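Local coordinates for serine protease inhibitor 4, isoform B (Drosophila melanogaster, PDB 4P0F), which probably inhibits serine and cysteine endopeptidases by the serpin mechanism and is captured here in its cleaved form, at residues Q42-A46 against G63-A67; M47-G51 against S69-A75; E55-L60 against G290-M294; P310-I316 against G336-K342. The contacts are given in a common frame with arbitrary orientation. Numbering follows the deposited sequence.

Contact 1. Residues Q42-A46 against G63-A67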
loop_
_atom_site.group_PDB
_atom_site.type_symbol
_atom_site.label_atom_id
_atom_site.label_comp_id
_atom_site.label_asym_id
_atom_site.label_seq_id
_atom_site.Cartn_x
_atom_site.Cartn_y
_atom_site.Cartn_z
ATOM N N GLN A 42 -6.979 0.197 0.387
ATOM C CA GLN A 42 -8.281 -0.466 0.503
ATOM C C GLN A 42 -8.974 -0.133 1.831
ATOM O O GLN A 42 -10.191 0.084 1.873
ATOM C CB GLN A 42 -8.140 -1.973 0.368
ATOM C CG GLN A 42 -9.435 -2.680 0.018
ATOM C CD GLN A 42 -9.370 -4.179 0.227
ATOM O OE1 GLN A 42 -8.915 -4.657 1.265
ATOM N NE2 GLN A 42 -9.836 -4.936 -0.764
ATOM N N THR A 43 -8.193 -0.076 2.908
ATOM C CA THR A 43 -8.718 0.223 4.232
ATOM C C THR A 43 -9.280 1.634 4.273
ATOM O O THR A 43 -10.397 1.847 4.752
ATOM C CB THR A 43 -7.627 0.055 5.307
ATOM O OG1 THR A 43 -7.168 -1.300 5.293
ATOM C CG2 THR A 43 -8.169 0.366 6.693
ATOM N N CYS A 44 -8.532 2.597 3.746
ATOM C CA CYS A 44 -8.982 3.989 3.778
ATOM C C CYS A 44 -10.261 4.139 2.969
ATOM O O CYS A 44 -11.223 4.786 3.401
ATOM C CB CYS A 44 -7.914 4.924 3.233
ATOM S SG CYS A 44 -8.338 6.663 3.487
ATOM N N ALA A 45 -10.282 3.525 1.795
ATOM C CA ALA A 45 -11.443 3.624 0.920
ATOM C C ALA A 45 -12.652 2.878 1.489
ATOM O O ALA A 45 -13.800 3.303 1.285
ATOM C CB ALA A 45 -11.101 3.106 -0.458
ATOM N N ALA A 46 -12.411 1.773 2.196
ATOM C CA ALA A 46 -13.498 1.039 2.837
ATOM C C ALA A 46 -14.122 1.871 3.956
ATOM O O ALA A 46 -15.330 1.824 4.167
ATOM C CB ALA A 46 -13.008 -0.299 3.383
ATOM N N GLY A 63 -15.534 -2.232 -6.773
ATOM C CA GLY A 63 -14.220 -1.832 -7.261
ATOM C C GLY A 63 -13.086 -2.182 -6.301
ATOM O O GLY A 63 -11.963 -2.440 -6.731
ATOM N N LEU A 64 -13.383 -2.184 -5.006
ATOM C CA LEU A 64 -12.399 -2.535 -3.974
ATOM C C LEU A 64 -12.375 -4.033 -3.674
ATOM O O LEU A 64 -11.408 -4.553 -3.097
ATOM C CB LEU A 64 -12.702 -1.777 -2.680
ATOM C CG LEU A 64 -12.646 -0.252 -2.748
ATOM C CD1 LEU A 64 -13.188 0.347 -1.459
ATOM C CD2 LEU A 64 -11.223 0.208 -3.012
ATOM N N GLY A 65 -13.444 -4.731 -4.058
ATOM C CA GLY A 65 -13.560 -6.147 -3.760
ATOM C C GLY A 65 -13.922 -6.385 -2.303
ATOM O O GLY A 65 -13.392 -7.286 -1.664
ATOM N N LEU A 66 -14.831 -5.579 -1.765
ATOM C CA LEU A 66 -15.196 -5.730 -0.363
ATOM C C LEU A 66 -16.053 -6.982 -0.153
ATOM O O LEU A 66 -16.573 -7.561 -1.111
ATOM C CB LEU A 66 -15.913 -4.477 0.141
ATOM C CG LEU A 66 -15.136 -3.162 -0.022
ATOM C CD1 LEU A 66 -15.865 -2.024 0.672
ATOM C CD2 LEU A 66 -13.712 -3.269 0.528
ATOM N N ALA A 67 -16.186 -7.395 1.108
ATOM C CA ALA A 67 -16.738 -8.708 1.451
ATOM C C ALA A 67 -18.204 -8.869 1.057
ATOM O O ALA A 67 -18.659 -9.968 0.732
ATOM C CB ALA A 67 -16.579 -8.963 2.945
#
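This is a buried helix-to-helix-end contact in the helical part of the serpin fold, where helix 38-49 packs against the C-terminus of helix 54-64 and the loop that follows. Gly65 breaks the second helix with positive phi (76°), a conformation that favours glycine, and sends the chain on to Leu66. The last helical turn is met by Gln42: its extended side chain reaches across so that NE2 donates to Leu64 O at 2.8 Å, satisfying a carbonyl at the helix end. Beside this polar link the contact is apolar. Leu64 points at the first helix and brings CD1 to 3.6 Å from Ala45 CB; the small Ala45 lets Leu64 CD1 come within 4.0 Å of Ala46 N, while Leu66 CD2 meets Ala46 CB at 4.2 Å. Phe10, Leu14 and Phe17 of helix 6-28 close over Gln42, and Phe78 of helix 71-84 touches Gln42 and Ala46. Several helices thus converge on helix 38-49, the central helix lying behind the large sheet A in serpins.

Contact 2. Residues M47-G51 against S69-A75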
loop_
_atom_site.group_PDB
_atom_site.type_symbol
_atom_site.label_atom_id
_atom_site.label_comp_id
_atom_site.label_asym_id
_atom_site.label_seq_id
_atom_site.Cartn_x
_atom_site.Cartn_y
_atom_site.Cartn_z
ATOM N N MET A 47 -13.298 2.622 4.683
ATOM C CA MET A 47 -13.819 3.532 5.698
ATOM C C MET A 47 -14.745 4.552 5.059
ATOM O O MET A 47 -15.814 4.858 5.603
ATOM C CB MET A 47 -12.680 4.236 6.452
ATOM C CG MET A 47 -11.957 3.317 7.440
ATOM S SD MET A 47 -10.827 4.170 8.557
ATOM C CE MET A 47 -9.540 4.627 7.427
ATOM N N ALA A 48 -14.349 5.085 3.911
ATOM C CA ALA A 48 -15.202 6.048 3.224
ATOM C C ALA A 48 -16.491 5.375 2.785
ATOM O O ALA A 48 -17.568 5.971 2.882
ATOM C CB ALA A 48 -14.487 6.658 2.039
ATOM N N ARG A 49 -16.402 4.123 2.340
ATOM C CA ARG A 49 -17.604 3.416 1.889
ATOM C C ARG A 49 -18.669 3.305 2.985
ATOM O O ARG A 49 -19.874 3.274 2.690
ATOM C CB ARG A 49 -17.240 2.018 1.363
ATOM C CG ARG A 49 -18.438 1.243 0.833
ATOM C CD ARG A 49 -19.041 0.344 1.891
ATOM N NE ARG A 49 -20.261 -0.325 1.435
ATOM C CZ ARG A 49 -21.504 0.095 1.661
ATOM N NH1 ARG A 49 -21.755 1.219 2.337
ATOM N NH2 ARG A 49 -22.518 -0.629 1.208
ATOM N N LEU A 50 -18.246 3.249 4.244
ATOM C CA LEU A 50 -19.196 3.151 5.358
ATOM C C LEU A 50 -20.168 4.326 5.389
ATOM O O LEU A 50 -21.274 4.211 5.917
ATOM C CB LEU A 50 -18.475 3.092 6.700
ATOM C CG LEU A 50 -17.489 1.955 6.942
ATOM C CD1 LEU A 50 -16.965 2.084 8.366
ATOM C CD2 LEU A 50 -18.136 0.600 6.704
ATOM N N GLY A 51 -19.738 5.455 4.835
ATOM C CA GLY A 51 -20.565 6.648 4.797
ATOM C C GLY A 51 -21.238 6.888 3.458
ATOM O O GLY A 51 -21.918 7.899 3.280
ATOM N N SER A 69 -22.176 -6.241 0.496
ATOM C CA SER A 69 -22.774 -4.917 0.379
ATOM C C SER A 69 -23.208 -4.364 1.736
ATOM O O SER A 69 -23.739 -3.256 1.820
ATOM C CB SER A 69 -23.972 -4.967 -0.563
ATOM O OG SER A 69 -24.945 -5.870 -0.075
ATOM N N ASP A 70 -22.981 -5.144 2.790
ATOM C CA ASP A 70 -23.431 -4.806 4.137
ATOM C C ASP A 70 -22.329 -4.100 4.941
ATOM O O ASP A 70 -21.305 -4.716 5.240
ATOM C CB ASP A 70 -23.873 -6.075 4.859
ATOM C CG ASP A 70 -24.563 -5.787 6.173
ATOM O OD1 ASP A 70 -23.858 -5.611 7.182
ATOM O OD2 ASP A 70 -25.810 -5.744 6.195
ATOM N N PRO A 71 -22.538 -2.817 5.310
ATOM C CA PRO A 71 -21.492 -2.051 6.010
ATOM C C PRO A 71 -20.935 -2.712 7.277
ATOM O O PRO A 71 -19.721 -2.652 7.500
ATOM C CB PRO A 71 -22.202 -0.740 6.378
ATOM C CG PRO A 71 -23.316 -0.620 5.418
ATOM C CD PRO A 71 -23.765 -2.019 5.129
ATOM N N GLU A 72 -21.797 -3.304 8.099
ATOM C CA GLU A 72 -21.334 -3.967 9.311
ATOM C C GLU A 72 -20.456 -5.172 8.966
ATOM O O GLU A 72 -19.439 -5.401 9.610
ATOM C CB GLU A 72 -22.517 -4.400 10.186
ATOM C CG GLU A 72 -22.114 -5.165 11.455
ATOM C CD GLU A 72 -21.192 -4.370 12.376
ATOM O OE1 GLU A 72 -19.970 -4.318 12.105
ATOM O OE2 GLU A 72 -21.685 -3.813 13.385
ATOM N N GLN A 73 -20.837 -5.941 7.950
ATOM C CA GLN A 73 -20.040 -7.107 7.566
ATOM C C GLN A 73 -18.705 -6.668 6.958
ATOM O O GLN A 73 -17.664 -7.279 7.201
ATOM C CB GLN A 73 -20.823 -7.998 6.596
ATOM C CG GLN A 73 -22.053 -8.625 7.232
ATOM C CD GLN A 73 -22.788 -9.574 6.304
ATOM O OE1 GLN A 73 -22.501 -9.644 5.109
ATOM N NE2 GLN A 73 -23.744 -10.312 6.856
ATOM N N ILE A 74 -18.732 -5.597 6.176
ATOM C CA ILE A 74 -17.504 -5.049 5.613
ATOM C C ILE A 74 -16.572 -4.608 6.737
ATOM O O ILE A 74 -15.389 -4.948 6.752
ATOM C CB ILE A 74 -17.800 -3.852 4.690
ATOM C CG1 ILE A 74 -18.545 -4.312 3.437
ATOM C CG2 ILE A 74 -16.523 -3.112 4.307
ATOM C CD1 ILE A 74 -19.147 -3.153 2.650
ATOM N N ALA A 75 -17.121 -3.845 7.679
ATOM C CA ALA A 75 -16.338 -3.319 8.781
ATOM C C ALA A 75 -15.717 -4.462 9.573
ATOM O O ALA A 75 -14.534 -4.418 9.934
ATOM C CB ALA A 75 -17.202 -2.450 9.684
#
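The backbones come closest at Leu50 and Pro71, whose CA atoms are 5.7 Å apart, where the chain at the end of helix 38-49 meets the N-terminus of helix 71-84. That start carries an N-cap: Asp70 OD1 accepts from Gln73 N at 3.1 Å, and Pro71 follows in the first turn, a position where a proline lacking an amide hydrogen costs no helical bond. The contact belongs to the helical layer of the serpin fold. Two consecutive residues of the first segment do the work. Leu50 reaches over with CD2, which lies 4.3 Å from Pro71 CB and 4.4 Å from Ala75 CB, filling the groove between residues one turn apart; beyond it Phe109 and Leu112 of helix 107-115 continue the apolar cluster. Arg49 points toward helix 71-84, but its charge is held chiefly by a salt bridge from NE to Asp61 of the intervening helix 54-64, so the guanidinium sits where three helices join. Its methylene arm and guanidinium run past Ile74, a largely apolar flank. Pro71 lies over one face of the guanidinium, with CG 3.9 Å from Arg49 NH1, while Arg49 NH2 comes to 3.0 Å from Ser69 O.

Contact 3. Residues E55-L60 against G290-M294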
loop_
_atom_site.group_PDB
_atom_site.type_symbol
_atom_site.label_atom_id
_atom_site.label_comp_id
_atom_site.label_asym_id
_atom_site.label_seq_id
_atom_site.Cartn_x
_atom_site.Cartn_y
_atom_site.Cartn_z
ATOM N N GLU A 55 -25.413 4.213 -5.607
ATOM C CA GLU A 55 -24.411 3.745 -6.586
ATOM C C GLU A 55 -22.974 4.042 -6.164
ATOM O O GLU A 55 -22.041 3.300 -6.520
ATOM C CB GLU A 55 -24.673 4.357 -7.969
ATOM C CG GLU A 55 -23.751 3.781 -9.039
ATOM C CD GLU A 55 -23.893 4.429 -10.401
ATOM O OE1 GLU A 55 -24.873 5.168 -10.635
ATOM O OE2 GLU A 55 -22.995 4.193 -11.243
ATOM N N THR A 56 -22.769 5.110 -5.402
ATOM C CA THR A 56 -21.442 5.403 -4.890
ATOM C C THR A 56 -20.958 4.237 -4.031
ATOM O O THR A 56 -19.827 3.761 -4.188
ATOM C CB THR A 56 -21.442 6.724 -4.077
ATOM O OG1 THR A 56 -21.859 7.800 -4.926
ATOM C CG2 THR A 56 -20.056 7.034 -3.523
ATOM N N ALA A 57 -21.810 3.765 -3.128
ATOM C CA ALA A 57 -21.445 2.651 -2.262
ATOM C C ALA A 57 -21.224 1.379 -3.074
ATOM O O ALA A 57 -20.303 0.615 -2.805
ATOM C CB ALA A 57 -22.510 2.417 -1.217
ATOM N N THR A 58 -22.090 1.135 -4.048
ATOM C CA THR A 58 -21.960 -0.073 -4.846
ATOM C C THR A 58 -20.647 -0.076 -5.634
ATOM O O THR A 58 -19.973 -1.110 -5.706
ATOM C CB THR A 58 -23.139 -0.232 -5.805
ATOM O OG1 THR A 58 -24.369 -0.228 -5.057
ATOM C CG2 THR A 58 -23.043 -1.526 -6.565
ATOM N N GLN A 59 -20.299 1.058 -6.240
ATOM C CA GLN A 59 -19.034 1.171 -6.969
ATOM C C GLN A 59 -17.851 0.846 -6.053
ATOM O O GLN A 59 -16.953 0.093 -6.437
ATOM C CB GLN A 59 -18.853 2.571 -7.558
ATOM C CG GLN A 59 -19.627 2.831 -8.835
ATOM C CD GLN A 59 -19.237 4.146 -9.497
ATOM O OE1 GLN A 59 -18.388 4.890 -8.988
ATOM N NE2 GLN A 59 -19.853 4.436 -10.634
ATOM N N LEU A 60 -17.856 1.411 -4.847
ATOM C CA LEU A 60 -16.775 1.161 -3.897
ATOM C C LEU A 60 -16.704 -0.323 -3.509
ATOM O O LEU A 60 -15.628 -0.915 -3.533
ATOM C CB LEU A 60 -16.937 2.042 -2.658
ATOM C CG LEU A 60 -16.457 3.472 -2.903
ATOM C CD1 LEU A 60 -17.070 4.422 -1.874
ATOM C CD2 LEU A 60 -14.947 3.556 -2.874
ATOM N N GLY A 290 -13.305 1.951 -12.147
ATOM C CA GLY A 290 -14.757 2.003 -12.144
ATOM C C GLY A 290 -15.382 2.645 -10.928
ATOM O O GLY A 290 -16.566 2.438 -10.665
ATOM N N MET A 291 -14.598 3.435 -10.198
ATOM C CA MET A 291 -15.085 4.103 -8.993
ATOM C C MET A 291 -15.097 5.631 -9.154
ATOM O O MET A 291 -14.625 6.360 -8.280
ATOM C CB MET A 291 -14.244 3.687 -7.789
ATOM C CG MET A 291 -14.373 2.200 -7.479
ATOM S SD MET A 291 -13.326 1.616 -6.129
ATOM C CE MET A 291 -11.741 1.411 -6.957
ATOM N N SER A 292 -15.680 6.101 -10.256
ATOM C CA SER A 292 -15.701 7.532 -10.586
ATOM C C SER A 292 -16.717 8.350 -9.811
ATOM O O SER A 292 -16.520 9.552 -9.619
ATOM C CB SER A 292 -15.982 7.728 -12.078
ATOM O OG SER A 292 -14.869 7.315 -12.843
ATOM N N ARG A 293 -17.819 7.736 -9.393
ATOM C CA ARG A 293 -18.936 8.524 -8.868
ATOM C C ARG A 293 -18.580 9.314 -7.595
ATOM O O ARG A 293 -19.072 10.435 -7.391
ATOM C CB ARG A 293 -20.142 7.614 -8.610
ATOM C CG ARG A 293 -21.460 8.347 -8.430
ATOM C CD ARG A 293 -22.628 7.377 -8.537
ATOM N NE ARG A 293 -23.916 7.995 -8.254
ATOM C CZ ARG A 293 -24.709 8.550 -9.169
ATOM N NH1 ARG A 293 -24.348 8.584 -10.446
ATOM N NH2 ARG A 293 -25.869 9.077 -8.799
ATOM N N MET A 294 -17.728 8.738 -6.755
ATOM C CA MET A 294 -17.299 9.363 -5.504
ATOM C C MET A 294 -16.659 10.755 -5.676
ATOM O O MET A 294 -16.689 11.564 -4.748
ATOM C CB MET A 294 -16.318 8.434 -4.786
ATOM C CG MET A 294 -15.069 8.185 -5.574
ATOM S SD MET A 294 -14.181 6.732 -4.967
ATOM C CE MET A 294 -13.838 7.290 -3.322
HETATM O O HOH W 1 -17.587 5.792 -6.482
#
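A single side-chain oxygen from the middle of a helix organises the start of a 3-10 turn: Gln59 OE1 accepts from Arg293 N at 2.9 Å. Segment 290-294 leaves helix 283-288 by a Schellman motif in which Gly290, with positive phi, is the C-prime residue, and then runs along helix 54-64 of the serpin fold. Gln59 lies opposite Met291, with CA atoms 5.3 Å apart, and Thr56 opposite Arg293 at 5.6 Å, so successive turns of the helix face the passing loop. At the exposed end, Glu55 OE1 and Arg293 NH1 form a 3.5 Å salt bridge by charge alone, the oxygen standing over the guanidinium face. The guanidinium's stronger partner is Glu300, which also binds Thr56 OG1 and so ties both segments together. On the buried side, Leu60 CD2 packs against two methionine sulfurs, 4.1 Å from Met291 SD and 3.9 Å from Met294 SD. A bridging water donates to Gln59 OE1 at 2.8 Å and accepts from Met294 N at 3.0 Å.

Contact 4. Residues P310-I316 against G336-K342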
loop_
_atom_site.group_PDB
_atom_site.type_symbol
_atom_site.label_atom_id
_atom_site.label_comp_id
_atom_site.label_asym_id
_atom_site.label_seq_id
_atom_site.Cartn_x
_atom_site.Cartn_y
_atom_site.Cartn_z
ATOM N N PRO A 310 -24.708 17.752 0.783
ATOM C CA PRO A 310 -24.100 16.738 -0.083
ATOM C C PRO A 310 -22.576 16.845 -0.103
ATOM O O PRO A 310 -22.035 17.957 -0.101
ATOM C CB PRO A 310 -24.694 17.051 -1.458
ATOM C CG PRO A 310 -25.951 17.747 -1.174
ATOM C CD PRO A 310 -25.712 18.549 0.059
ATOM N N LEU A 311 -21.907 15.691 -0.129
ATOM C CA LEU A 311 -20.449 15.614 -0.047
ATOM C C LEU A 311 -19.871 14.892 -1.251
ATOM O O LEU A 311 -20.562 14.105 -1.900
ATOM C CB LEU A 311 -20.005 14.873 1.223
ATOM C CG LEU A 311 -20.592 15.345 2.560
ATOM C CD1 LEU A 311 -20.112 14.434 3.686
ATOM C CD2 LEU A 311 -20.218 16.785 2.837
ATOM N N LYS A 312 -18.596 15.149 -1.532
ATOM C CA LYS A 312 -17.851 14.369 -2.514
ATOM C C LYS A 312 -16.370 14.299 -2.132
ATOM O O LYS A 312 -15.891 15.051 -1.294
ATOM C CB LYS A 312 -18.010 14.958 -3.917
ATOM C CG LYS A 312 -17.304 16.272 -4.127
ATOM C CD LYS A 312 -17.577 16.820 -5.516
ATOM C CE LYS A 312 -16.884 18.153 -5.728
ATOM N NZ LYS A 312 -17.112 18.659 -7.113
ATOM N N VAL A 313 -15.646 13.377 -2.748
ATOM C CA VAL A 313 -14.216 13.246 -2.499
ATOM C C VAL A 313 -13.437 14.212 -3.387
ATOM O O VAL A 313 -13.620 14.219 -4.603
ATOM C CB VAL A 313 -13.755 11.793 -2.751
ATOM C CG1 VAL A 313 -12.250 11.667 -2.636
ATOM C CG2 VAL A 313 -14.446 10.849 -1.781
ATOM N N SER A 314 -12.573 15.026 -2.780
ATOM C CA SER A 314 -11.762 15.988 -3.530
ATOM C C SER A 314 -10.338 15.512 -3.792
ATOM O O SER A 314 -9.675 16.020 -4.691
ATOM C CB SER A 314 -11.699 17.321 -2.787
ATOM O OG SER A 314 -11.349 17.107 -1.433
ATOM N N ALA A 315 -9.851 14.579 -2.979
ATOM C CA ALA A 315 -8.510 14.042 -3.188
ATOM C C ALA A 315 -8.317 12.715 -2.482
ATOM O O ALA A 315 -8.868 12.483 -1.408
ATOM C CB ALA A 315 -7.463 15.038 -2.712
ATOM N N ILE A 316 -7.525 11.834 -3.101
ATOM C CA ILE A 316 -7.030 10.638 -2.438
ATOM C C ILE A 316 -5.526 10.643 -2.633
ATOM O O ILE A 316 -5.063 10.553 -3.762
ATOM C CB ILE A 316 -7.606 9.324 -3.013
ATOM C CG1 ILE A 316 -9.133 9.362 -3.058
ATOM C CG2 ILE A 316 -7.102 8.137 -2.189
ATOM C CD1 ILE A 316 -9.771 8.100 -3.652
ATOM N N GLY A 336 -4.629 9.299 2.525
ATOM C CA GLY A 336 -5.540 10.315 3.020
ATOM C C GLY A 336 -6.598 10.613 1.977
ATOM O O GLY A 336 -6.278 10.886 0.823
ATOM N N MET A 337 -7.860 10.563 2.402
ATOM C CA MET A 337 -8.993 10.878 1.532
ATOM C C MET A 337 -9.687 12.117 2.041
ATOM O O MET A 337 -10.217 12.102 3.147
ATOM C CB MET A 337 -9.999 9.736 1.486
ATOM C CG MET A 337 -9.543 8.492 0.724
ATOM S SD MET A 337 -10.864 7.269 0.499
ATOM C CE MET A 337 -12.259 8.387 0.282
ATOM N N ALA A 338 -9.682 13.178 1.245
ATOM C CA ALA A 338 -10.349 14.424 1.626
ATOM C C ALA A 338 -11.767 14.433 1.095
ATOM O O ALA A 338 -11.978 14.204 -0.084
ATOM C CB ALA A 338 -9.582 15.615 1.105
ATOM N N VAL A 339 -12.725 14.722 1.978
ATOM C CA VAL A 339 -14.145 14.774 1.631
ATOM C C VAL A 339 -14.630 16.190 1.887
ATOM O O VAL A 339 -14.396 16.736 2.965
ATOM C CB VAL A 339 -14.967 13.766 2.451
ATOM C CG1 VAL A 339 -16.454 13.867 2.129
ATOM C CG2 VAL A 339 -14.473 12.343 2.192
ATOM N N ARG A 340 -15.270 16.783 0.883
ATOM C CA ARG A 340 -15.710 18.173 0.945
ATOM C C ARG A 340 -17.196 18.292 0.669
ATOM O O ARG A 340 -17.798 17.413 0.080
ATOM C CB ARG A 340 -14.941 19.019 -0.072
ATOM C CG ARG A 340 -15.068 18.496 -1.497
ATOM C CD ARG A 340 -14.729 19.543 -2.530
ATOM N NE ARG A 340 -15.721 20.612 -2.511
ATOM C CZ ARG A 340 -15.567 21.795 -3.090
ATOM N NH1 ARG A 340 -14.453 22.083 -3.748
ATOM N NH2 ARG A 340 -16.535 22.697 -2.995
ATOM N N ARG A 341 -17.797 19.396 1.074
ATOM C CA ARG A 341 -19.164 19.633 0.642
ATOM C C ARG A 341 -19.136 19.999 -0.838
ATOM O O ARG A 341 -18.205 20.651 -1.308
ATOM C CB ARG A 341 -19.824 20.720 1.480
ATOM C CG ARG A 341 -19.157 22.065 1.432
ATOM C CD ARG A 341 -20.181 23.153 1.745
ATOM N NE ARG A 341 -21.167 23.256 0.674
ATOM C CZ ARG A 341 -22.371 23.812 0.801
ATOM N NH1 ARG A 341 -22.756 24.325 1.961
ATOM N NH2 ARG A 341 -23.195 23.850 -0.239
ATOM N N LYS A 342 -20.134 19.543 -1.588
ATOM C CA LYS A 342 -20.288 19.998 -2.960
ATOM C C LYS A 342 -20.579 21.489 -2.955
ATOM O O LYS A 342 -21.355 21.983 -2.133
ATOM C CB LYS A 342 -21.412 19.239 -3.673
ATOM C CG LYS A 342 -21.257 17.718 -3.638
ATOM C CD LYS A 342 -22.400 17.029 -4.390
ATOM C CE LYS A 342 -22.389 15.504 -4.207
ATOM N NZ LYS A 342 -23.678 14.929 -4.719
HETATM O O HOH W 2 -23.162 20.565 -0.529
#
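Lys312 and Arg340 make a reciprocal hydrogen-bonded pair in this antiparallel arrangement, each N to the other's O at 2.9 Å. Lys342 N to Pro310 O, Ser314 N to Ala338 O and Ala338 N to Ala315 O, each also 2.9 Å, extend the pairing, and a water bridges Pro310 O and Lys342 O. The charged ends find partners outside: Lys312 NZ in Asp297, Arg340 in Glu160, and Lys342 NZ in the carbonyls of Asp297 and Ala299. A beta bulge at Ser314 shifts the register by one, leaving the buried Ala315 N without a partner. The face carrying Val313, Ile316, Met337 and Val339 is apolar: Ile316 CG2 lies 3.8 Å from Met337 CG, and Val313 CG2 4.2 Å from Val339 CG2. Met337 there touches Cys44 and Ala48 of helix 38-49. In this cleaved serpin, strand 328-341 is the reactive-centre loop inserted into sheet A between strands 161-174 and 311-324, and its backbone bonding shows that it has become a full strand.

Overall arrangement
Contacts 1, 2 and 3 form one helical cluster. The centres of contacts 1 and 2 are about 9 Å apart, those of contacts 1 and 3 about 11 Å, and those of contacts 2 and 3 about 13 Å. Leu66 CD1 lies 3.9 Å from Ile74 CG2, and Gly63 CA 3.7 Å from Met291 SD. Contact 4 is a strand pair of the sheet against which this cluster packs, its centre about 17 Å from those of contacts 1 and 2: Cys44 SG is 3.5 Å from Met337 CG and Ala48 CB 3.3 Å from Met337 CE. The centres of contact 3 and contact 4 are about 13 Å apart, and Met294 O probably accepts a hydrogen bond from Val313 N at 2.9 Å. Met337, on the inserted reactive-loop strand, is thus touched from contacts 1, 2 and 3.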